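Local structure of fatty acyl CoA synthetase FADD13 (FATTY-ACYL-CoA SYNTHETASE) (Mycobacterium tuberculosis, 3R44) at residues V311-A316 / T325-E330; A339-M344 / E403-I408; M49-N54 / A158-P163. The protein belongs to the ANL clan of AMP-binding enzymes, built of a large AMP-binding domain followed by a small C-terminal domain. All coordinates share one frame; numbering follows the deposited sequence.

Contact 1: V311-A316 / T325-E330; sequences VVQGYA and TLLLSE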
loop_
_atom_site.group_PDB
_atom_site.type_symbol
_atom_site.label_atom_id
_atom_site.label_comp_id
_atom_site.label_asym_id
_atom_site.label_seq_id
_atom_site.Cartn_x
_atom_site.Cartn_y
_atom_site.Cartn_z
ATOM N N VAL A 311 -0.762 13.118 13.253
ATOM C CA VAL A 311 -0.900 12.308 12.062
ATOM C C VAL A 311 0.464 12.196 11.382
ATOM O O VAL A 311 1.155 13.202 11.210
ATOM C CB VAL A 311 -1.966 12.904 11.095
ATOM C CG1 VAL A 311 -2.185 11.993 9.937
ATOM C CG2 VAL A 311 -3.327 13.077 11.833
ATOM N N VAL A 312 0.869 10.971 11.067
ATOM C CA VAL A 312 2.027 10.700 10.218
ATOM C C VAL A 312 1.509 10.313 8.826
ATOM O O VAL A 312 0.531 9.554 8.687
ATOM C CB VAL A 312 2.896 9.575 10.819
ATOM C CG1 VAL A 312 3.976 9.070 9.810
ATOM C CG2 VAL A 312 3.436 10.050 12.224
ATOM N N GLN A 313 2.155 10.859 7.808
ATOM C CA GLN A 313 1.765 10.615 6.422
ATOM C C GLN A 313 2.996 10.204 5.652
ATOM O O GLN A 313 4.094 10.348 6.153
ATOM C CB GLN A 313 1.176 11.907 5.821
ATOM C CG GLN A 313 -0.077 12.357 6.429
ATOM C CD GLN A 313 -0.436 13.748 5.973
ATOM O OE1 GLN A 313 -1.010 13.897 4.901
ATOM N NE2 GLN A 313 -0.087 14.775 6.775
ATOM N N GLY A 314 2.828 9.652 4.473
ATOM C CA GLY A 314 3.970 9.382 3.621
ATOM C C GLY A 314 3.669 8.911 2.235
ATOM O O GLY A 314 2.511 8.919 1.786
ATOM N N TYR A 315 4.715 8.426 1.588
ATOM C CA TYR A 315 4.666 7.931 0.267
ATOM C C TYR A 315 5.419 6.609 0.218
ATOM O O TYR A 315 6.575 6.526 0.701
ATOM C CB TYR A 315 5.353 8.912 -0.642
ATOM C CG TYR A 315 5.628 8.406 -2.036
ATOM C CD1 TYR A 315 4.591 8.274 -2.968
ATOM C CD2 TYR A 315 6.917 8.059 -2.422
ATOM C CE1 TYR A 315 4.847 7.883 -4.272
ATOM C CE2 TYR A 315 7.175 7.635 -3.714
ATOM C CZ TYR A 315 6.134 7.537 -4.625
ATOM O OH TYR A 315 6.429 7.105 -5.900
ATOM N N ALA A 316 4.770 5.600 -0.375
ATOM C CA ALA A 316 5.417 4.280 -0.568
ATOM C C ALA A 316 4.708 3.595 -1.718
ATOM O O ALA A 316 3.637 4.066 -2.132
ATOM C CB ALA A 316 5.295 3.463 0.701
ATOM N N THR A 325 9.020 7.678 1.919
ATOM C CA THR A 325 9.076 8.917 2.659
ATOM C C THR A 325 8.012 8.922 3.770
ATOM O O THR A 325 6.927 8.334 3.635
ATOM C CB THR A 325 8.910 10.230 1.789
ATOM O OG1 THR A 325 7.609 10.266 1.201
ATOM C CG2 THR A 325 9.984 10.379 0.669
ATOM N N LEU A 326 8.322 9.669 4.836
ATOM C CA LEU A 326 7.436 9.893 5.959
ATOM C C LEU A 326 7.454 11.354 6.356
ATOM O O LEU A 326 8.515 11.983 6.403
ATOM C CB LEU A 326 7.762 8.977 7.153
ATOM C CG LEU A 326 7.442 7.466 6.968
ATOM C CD1 LEU A 326 7.999 6.782 8.170
ATOM C CD2 LEU A 326 5.936 7.161 6.811
ATOM N N LEU A 327 6.259 11.886 6.558
ATOM C CA LEU A 327 6.061 13.262 7.062
ATOM C C LEU A 327 5.721 13.090 8.511
ATOM O O LEU A 327 4.612 12.670 8.877
ATOM C CB LEU A 327 4.970 13.978 6.268
ATOM C CG LEU A 327 4.656 15.409 6.713
ATOM C CD1 LEU A 327 5.854 16.255 6.301
ATOM C CD2 LEU A 327 3.352 15.935 6.114
ATOM N N LEU A 328 6.691 13.362 9.357
ATOM C CA LEU A 328 6.512 13.140 10.758
ATOM C C LEU A 328 5.462 14.110 11.351
ATOM O O LEU A 328 5.109 15.144 10.759
ATOM C CB LEU A 328 7.896 13.131 11.471
ATOM C CG LEU A 328 8.879 12.043 10.934
ATOM C CD1 LEU A 328 10.182 12.024 11.723
ATOM C CD2 LEU A 328 8.256 10.677 10.917
ATOM N N SER A 329 4.914 13.717 12.498
ATOM C CA SER A 329 3.905 14.468 13.209
ATOM C C SER A 329 4.198 15.966 13.375
ATOM O O SER A 329 3.361 16.817 13.094
ATOM C CB SER A 329 3.775 13.846 14.592
ATOM O OG SER A 329 3.722 12.428 14.470
ATOM N N GLU A 330 5.405 16.275 13.823
ATOM C CA GLU A 330 5.843 17.668 14.006
ATOM C C GLU A 330 5.646 18.559 12.757
ATOM O O GLU A 330 5.539 19.784 12.885
ATOM C CB GLU A 330 7.325 17.691 14.443
HETATM O O HOH W 1 1.953 14.084 8.925
HETATM O O HOH W 2 0.121 15.722 13.242
#

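Contact 2: A339-M344 / E403-I408; sequences AGRATM and EGYLYI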
loop_
_atom_site.group_PDB
_atom_site.type_symbol
_atom_site.label_atom_id
_atom_site.label_comp_id
_atom_site.label_asym_id
_atom_site.label_seq_id
_atom_site.Cartn_x
_atom_site.Cartn_y
_atom_site.Cartn_z
ATOM N N ALA A 339 4.553 14.620 1.160
ATOM C CA ALA A 339 4.697 13.223 1.507
ATOM C C ALA A 339 5.872 13.011 2.502
ATOM O O ALA A 339 6.151 11.884 2.904
ATOM C CB ALA A 339 4.941 12.386 0.200
ATOM N N GLY A 340 6.558 14.100 2.853
ATOM C CA GLY A 340 7.591 14.127 3.869
ATOM C C GLY A 340 8.990 13.900 3.306
ATOM O O GLY A 340 9.220 14.086 2.112
ATOM N N ARG A 341 9.913 13.614 4.215
ATOM C CA ARG A 341 11.326 13.381 3.887
ATOM C C ARG A 341 11.625 11.891 3.708
ATOM O O ARG A 341 10.898 11.027 4.199
ATOM C CB ARG A 341 12.184 13.885 5.049
ATOM C CG ARG A 341 12.241 15.421 5.232
ATOM C CD ARG A 341 13.018 15.832 6.466
ATOM N NE ARG A 341 13.531 17.187 6.242
ATOM C CZ ARG A 341 13.764 18.047 7.195
ATOM N NH1 ARG A 341 13.501 17.719 8.444
ATOM N NH2 ARG A 341 14.210 19.245 6.899
ATOM N N ALA A 342 12.760 11.584 3.091
ATOM C CA ALA A 342 13.253 10.224 3.040
ATOM C C ALA A 342 13.340 9.672 4.468
ATOM O O ALA A 342 13.455 10.433 5.451
ATOM C CB ALA A 342 14.666 10.188 2.362
ATOM N N THR A 343 13.169 8.374 4.590
ATOM C CA THR A 343 13.234 7.674 5.874
ATOM C C THR A 343 14.616 7.091 6.121
ATOM O O THR A 343 15.533 7.164 5.240
ATOM C CB THR A 343 12.188 6.582 5.959
ATOM O OG1 THR A 343 12.407 5.584 4.940
ATOM C CG2 THR A 343 10.821 7.207 5.748
ATOM N N MET A 344 14.817 6.541 7.324
ATOM C CA MET A 344 16.065 5.865 7.594
ATOM C C MET A 344 16.173 4.746 6.626
ATOM O O MET A 344 15.190 4.116 6.265
ATOM C CB MET A 344 16.187 5.306 9.019
ATOM C CG MET A 344 16.464 6.305 10.005
ATOM S SD MET A 344 17.898 7.356 9.681
ATOM C CE MET A 344 19.278 6.250 9.905
ATOM N N GLU A 403 14.333 21.863 1.432
ATOM C CA GLU A 403 14.529 21.301 2.758
ATOM C C GLU A 403 14.367 19.759 2.734
ATOM O O GLU A 403 14.376 19.103 3.786
ATOM C CB GLU A 403 13.569 21.959 3.789
ATOM C CG GLU A 403 14.136 23.121 4.545
ATOM C CD GLU A 403 15.361 22.721 5.414
ATOM O OE1 GLU A 403 15.248 21.867 6.346
ATOM O OE2 GLU A 403 16.442 23.302 5.164
ATOM N N GLY A 404 14.215 19.186 1.542
ATOM C CA GLY A 404 14.124 17.754 1.384
ATOM C C GLY A 404 12.741 17.136 1.444
ATOM O O GLY A 404 12.603 15.908 1.500
ATOM N N TYR A 405 11.703 17.962 1.373
ATOM C CA TYR A 405 10.330 17.472 1.491
ATOM C C TYR A 405 9.808 17.153 0.097
ATOM O O TYR A 405 9.878 17.998 -0.824
ATOM C CB TYR A 405 9.441 18.457 2.226
ATOM C CG TYR A 405 9.704 18.546 3.703
ATOM C CD1 TYR A 405 9.057 17.729 4.585
ATOM C CD2 TYR A 405 10.646 19.404 4.209
ATOM C CE1 TYR A 405 9.289 17.794 5.967
ATOM C CE2 TYR A 405 10.928 19.452 5.587
ATOM C CZ TYR A 405 10.247 18.664 6.441
ATOM O OH TYR A 405 10.478 18.766 7.773
ATOM N N LEU A 406 9.322 15.938 -0.048
ATOM C CA LEU A 406 8.736 15.434 -1.295
ATOM C C LEU A 406 7.267 15.849 -1.442
ATOM O O LEU A 406 6.475 15.719 -0.495
ATOM C CB LEU A 406 8.786 13.908 -1.302
ATOM C CG LEU A 406 8.180 13.199 -2.508
ATOM C CD1 LEU A 406 8.871 13.712 -3.779
ATOM C CD2 LEU A 406 8.302 11.658 -2.436
ATOM N N TYR A 407 6.913 16.322 -2.640
ATOM C CA TYR A 407 5.535 16.661 -3.003
ATOM C C TYR A 407 5.232 15.850 -4.245
ATOM O O TYR A 407 5.870 16.025 -5.266
ATOM C CB TYR A 407 5.342 18.154 -3.307
ATOM C CG TYR A 407 5.419 19.041 -2.079
ATOM C CD1 TYR A 407 4.263 19.457 -1.442
ATOM C CD2 TYR A 407 6.634 19.415 -1.533
ATOM C CE1 TYR A 407 4.300 20.241 -0.304
ATOM C CE2 TYR A 407 6.694 20.210 -0.373
ATOM C CZ TYR A 407 5.532 20.616 0.219
ATOM O OH TYR A 407 5.567 21.375 1.342
ATOM N N ILE A 408 4.302 14.915 -4.148
ATOM C CA ILE A 408 3.914 14.158 -5.305
ATOM C C ILE A 408 2.959 14.941 -6.192
ATOM O O ILE A 408 1.916 15.469 -5.758
ATOM C CB ILE A 408 3.310 12.792 -4.918
ATOM C CG1 ILE A 408 4.303 11.956 -4.110
ATOM C CG2 ILE A 408 2.813 12.010 -6.164
ATOM C CD1 ILE A 408 5.353 11.297 -4.868
HETATM O O HOH W 3 14.372 13.922 2.021
#

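Contact 3: M49-N54 / A158-P163; sequences MNALAN and AAADEP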
loop_
_atom_site.group_PDB
_atom_site.type_symbol
_atom_site.label_atom_id
_atom_site.label_comp_id
_atom_site.label_asym_id
_atom_site.label_seq_id
_atom_site.Cartn_x
_atom_site.Cartn_y
_atom_site.Cartn_z
ATOM N N MET A 49 2.226 -16.667 19.652
ATOM C CA MET A 49 2.217 -16.380 18.257
ATOM C C MET A 49 3.338 -17.197 17.559
ATOM O O MET A 49 3.127 -17.730 16.458
ATOM C CB MET A 49 2.439 -14.897 18.010
ATOM C CG MET A 49 2.225 -14.573 16.550
ATOM S SD MET A 49 1.721 -12.871 16.378
ATOM C CE MET A 49 3.309 -12.168 16.086
ATOM N N ASN A 50 4.535 -17.221 18.160
ATOM C CA ASN A 50 5.633 -17.996 17.605
ATOM C C ASN A 50 5.223 -19.488 17.499
ATOM O O ASN A 50 5.467 -20.155 16.469
ATOM C CB ASN A 50 6.948 -17.855 18.392
ATOM C CG ASN A 50 8.096 -18.498 17.682
ATOM O OD1 ASN A 50 8.433 -18.107 16.548
ATOM N ND2 ASN A 50 8.613 -19.576 18.247
ATOM N N ALA A 51 4.568 -20.020 18.537
ATOM C CA ALA A 51 4.106 -21.413 18.516
ATOM C C ALA A 51 3.077 -21.660 17.420
ATOM O O ALA A 51 3.138 -22.637 16.715
ATOM C CB ALA A 51 3.557 -21.821 19.864
ATOM N N LEU A 52 2.188 -20.725 17.185
ATOM C CA LEU A 52 1.228 -20.913 16.109
ATOM C C LEU A 52 1.916 -20.807 14.734
ATOM O O LEU A 52 1.528 -21.503 13.801
ATOM C CB LEU A 52 0.132 -19.863 16.155
ATOM C CG LEU A 52 -0.973 -19.955 15.125
ATOM C CD1 LEU A 52 -1.659 -21.297 15.139
ATOM C CD2 LEU A 52 -2.058 -18.887 15.455
ATOM N N ALA A 53 2.870 -19.892 14.580
ATOM C CA ALA A 53 3.672 -19.874 13.350
ATOM C C ALA A 53 4.347 -21.221 13.079
ATOM O O ALA A 53 4.410 -21.684 11.929
ATOM C CB ALA A 53 4.719 -18.710 13.386
ATOM N N ASN A 54 4.832 -21.876 14.138
ATOM C CA ASN A 54 5.429 -23.187 14.003
ATOM C C ASN A 54 4.417 -24.220 13.555
ATOM O O ASN A 54 4.716 -25.058 12.709
ATOM C CB ASN A 54 6.080 -23.651 15.301
ATOM C CG ASN A 54 7.358 -22.891 15.600
ATOM O OD1 ASN A 54 7.855 -22.195 14.742
ATOM N ND2 ASN A 54 7.838 -22.953 16.848
ATOM N N ALA A 158 -1.310 -30.113 14.536
ATOM C CA ALA A 158 0.072 -29.806 14.181
ATOM C C ALA A 158 0.905 -29.669 15.434
ATOM O O ALA A 158 0.378 -29.282 16.504
ATOM C CB ALA A 158 0.120 -28.524 13.402
ATOM N N ALA A 159 2.196 -29.978 15.296
ATOM C CA ALA A 159 3.168 -29.826 16.382
ATOM C C ALA A 159 3.799 -28.458 16.245
ATOM O O ALA A 159 3.956 -27.949 15.134
ATOM C CB ALA A 159 4.247 -30.917 16.322
ATOM N N ALA A 160 4.195 -27.880 17.368
ATOM C CA ALA A 160 4.712 -26.526 17.396
ATOM C C ALA A 160 6.238 -26.552 17.360
ATOM O O ALA A 160 6.861 -25.737 17.985
ATOM C CB ALA A 160 4.163 -25.760 18.658
ATOM N N ASP A 161 6.824 -27.474 16.588
ATOM C CA ASP A 161 8.281 -27.638 16.477
ATOM C C ASP A 161 8.853 -26.443 15.753
ATOM O O ASP A 161 8.351 -26.059 14.721
ATOM C CB ASP A 161 8.636 -28.867 15.607
ATOM C CG ASP A 161 8.157 -30.219 16.194
ATOM O OD1 ASP A 161 8.144 -30.356 17.441
ATOM O OD2 ASP A 161 7.837 -31.167 15.390
ATOM N N GLU A 162 9.952 -25.896 16.221
ATOM C CA GLU A 162 10.609 -24.874 15.455
ATOM C C GLU A 162 11.285 -25.535 14.219
ATOM O O GLU A 162 12.091 -26.450 14.400
ATOM C CB GLU A 162 11.608 -24.198 16.396
ATOM C CG GLU A 162 12.184 -22.934 15.929
ATOM C CD GLU A 162 11.210 -21.805 15.908
ATOM O OE1 GLU A 162 11.232 -21.169 14.833
ATOM O OE2 GLU A 162 10.459 -21.527 16.941
ATOM N N PRO A 163 10.928 -25.145 12.982
ATOM C CA PRO A 163 11.628 -25.761 11.842
ATOM C C PRO A 163 13.126 -25.442 11.781
ATOM O O PRO A 163 13.565 -24.405 12.267
ATOM C CB PRO A 163 10.953 -25.120 10.613
ATOM C CG PRO A 163 9.666 -24.503 11.165
ATOM C CD PRO A 163 9.985 -24.107 12.543
HETATM O O HOH W 4 6.986 -26.492 12.337
HETATM O O HOH W 5 6.873 -23.514 19.601
#

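Contact 1: V311-A316 / T325-E330
The beta hairpin of strands 310-316 and 324-327 is closed here by backbone bonds between Gln313 and Leu327 and between Tyr315 and Thr325. Both are antiparallel hydrogen-bonded pairs. In the first, Leu327 N reaches Gln313 O at 2.7 Å, nearly straight at 175°; in the second, Tyr315 N gives to Thr325 O at 3.0 Å. Between them Gly314 and Leu326 form a non-hydrogen-bonded pair drawn in to 4.2 Å between CA atoms. With no CB at Gly314, the strands can come this close: Thr325 O and Leu326 CD2 lie close to where one would sit.

Gln313 and Leu327 run side by side on one face, with Gln313 NE2 3.7 Å from Leu327 CD2. NE2 donates to a water, which in turn donates to Val311 O and Leu327 O, while OE1 is taken by Met296 N. On the face of Leu326, Val312 CG1 lies 4.1 Å from Leu326 CD2. Val312 CG2, anti to its own carbonyl carbon, turns instead to Ser329 OG at 3.3 Å. With strand 288-291 beyond Val312, the arrangement is that of an antiparallel hairpin joined to the parallel part of a mixed sheet.

Contact 2: A339-M344 / E403-I408
Arg341 and Glu403 meet through charge and backbone together. Arg341 NE and NH2 both give to the carbonyl Glu403 O, a side-on grip on one atom, at 3.2 Å from NE and 3.1 Å from NH2. That oxygen lies in the guanidinium plane. NH2 also makes a salt bridge to Glu403 OE1 at 2.9 Å, with the carboxylate plane turned 66° from the guanidinium. The bend of the Glu403 chain at chi2 (-62°) swings CD round, and OE1 ends near the guanidinium edge.

The same arginine also lies over a ring: its CG stands above the centre of Tyr405, a CH-pi contact of 3.9 Å to the centroid. Farther out, the guanidinium is tilted 28° from the ring plane, with Tyr405 OH over one of its faces toward the rim. That hydroxyl is hydrogen-bonded to Asp331 OD2, which holds this end of the ring.

Backbone bonds continue the contact: Leu406 N gives to Gly340 O at 2.8 Å, and Ala339 N to Leu406 O at 2.8 Å. A water bridges Ala342 N and Gly404 O. The backbone angles of Gly404 call for glycine, since a CB would press on the carbonyl oxygen of the residue before.

The apolar part is small: Ala339 CB lies 4.3 Å from Leu406 CG and 4.4 Å from Ile408 CG1. Tyr315 of strand 310-316 touches Ala339, Leu406 and Ile408, while Tyr405 rests on Leu327. The contact thus brings the two-stranded sheet of 396-400 and 406-410 against the end of the large mixed sheet, where strand 341-342 lies beside 324-327; farther along, Thr343 and Met344 reach helix 192-205.

Contact 3: M49-N54 / A158-P163
Glu162 OE2 is gripped by two asparagine amides of helix 46-62, Asn50 ND2 and Asn54 ND2, each at 3.0 Å. Asn50 ND2 meets the syn lone pair of OE2, the amide and carboxylate planes only 6° apart and the bond fairly straight. Asn54 comes from above that plane, although the oxygen lies close to the plane of its own amide. Asn50 CG is anti to the backbone N (chi1 -172°); the Glu162 chain bends at chi2 (70°), turning CD back toward the helix. These two side chains cross at about a right angle.

Asn54 ND2 also reaches Ala160 O at 3.2 Å, from above the carbonyl plane, and a water joins the same two atoms. With two protons for three acceptors, the amide must share at least one; its bond to Ala160 O is the more bent. A second water donates to both Asn54 O and Asp161 O, tying the helix backbone to the loop. Asn54 CB approaches Asp161 O at 3.4 Å, while its OD1 lies 3.6 Å from Pro163 CD. Beside this polar patch, the methyls of Ala51 and Ala160 meet at 4.2 Å between CB atoms.

Lys90 of helix 79-91 pairs with Glu162 OE1 and also bonds Asn50 OD1; its positive charge would probably favour the ionised carboxylate. The arrangement is that of a loop, following helix 148-157, laid across a helix by amides one turn apart that converge on one acidic residue.

Contacts 1 and 2 are neighbours, their centres 8 Å apart, and share the large mixed sheet: Thr325 OG1 bonds Ala339 O and Leu326 N bonds Arg341 O, while Tyr315 CE1 packs on Ile408 CD1. Contact 1 is the buried one, held by regular strand pairing. Contact 2, partly buried, combines a few backbone bonds with a salt bridge and a CH-pi contact on a tyrosine, and brings in a separate two-stranded sheet. Contact 3 stands well apart, its centre 36 Å from that of contact 1 and 40 Å from that of contact 2. Also partly buried, it joins helix to loop, and side-chain amides, a carboxylate and waters do most of the work there.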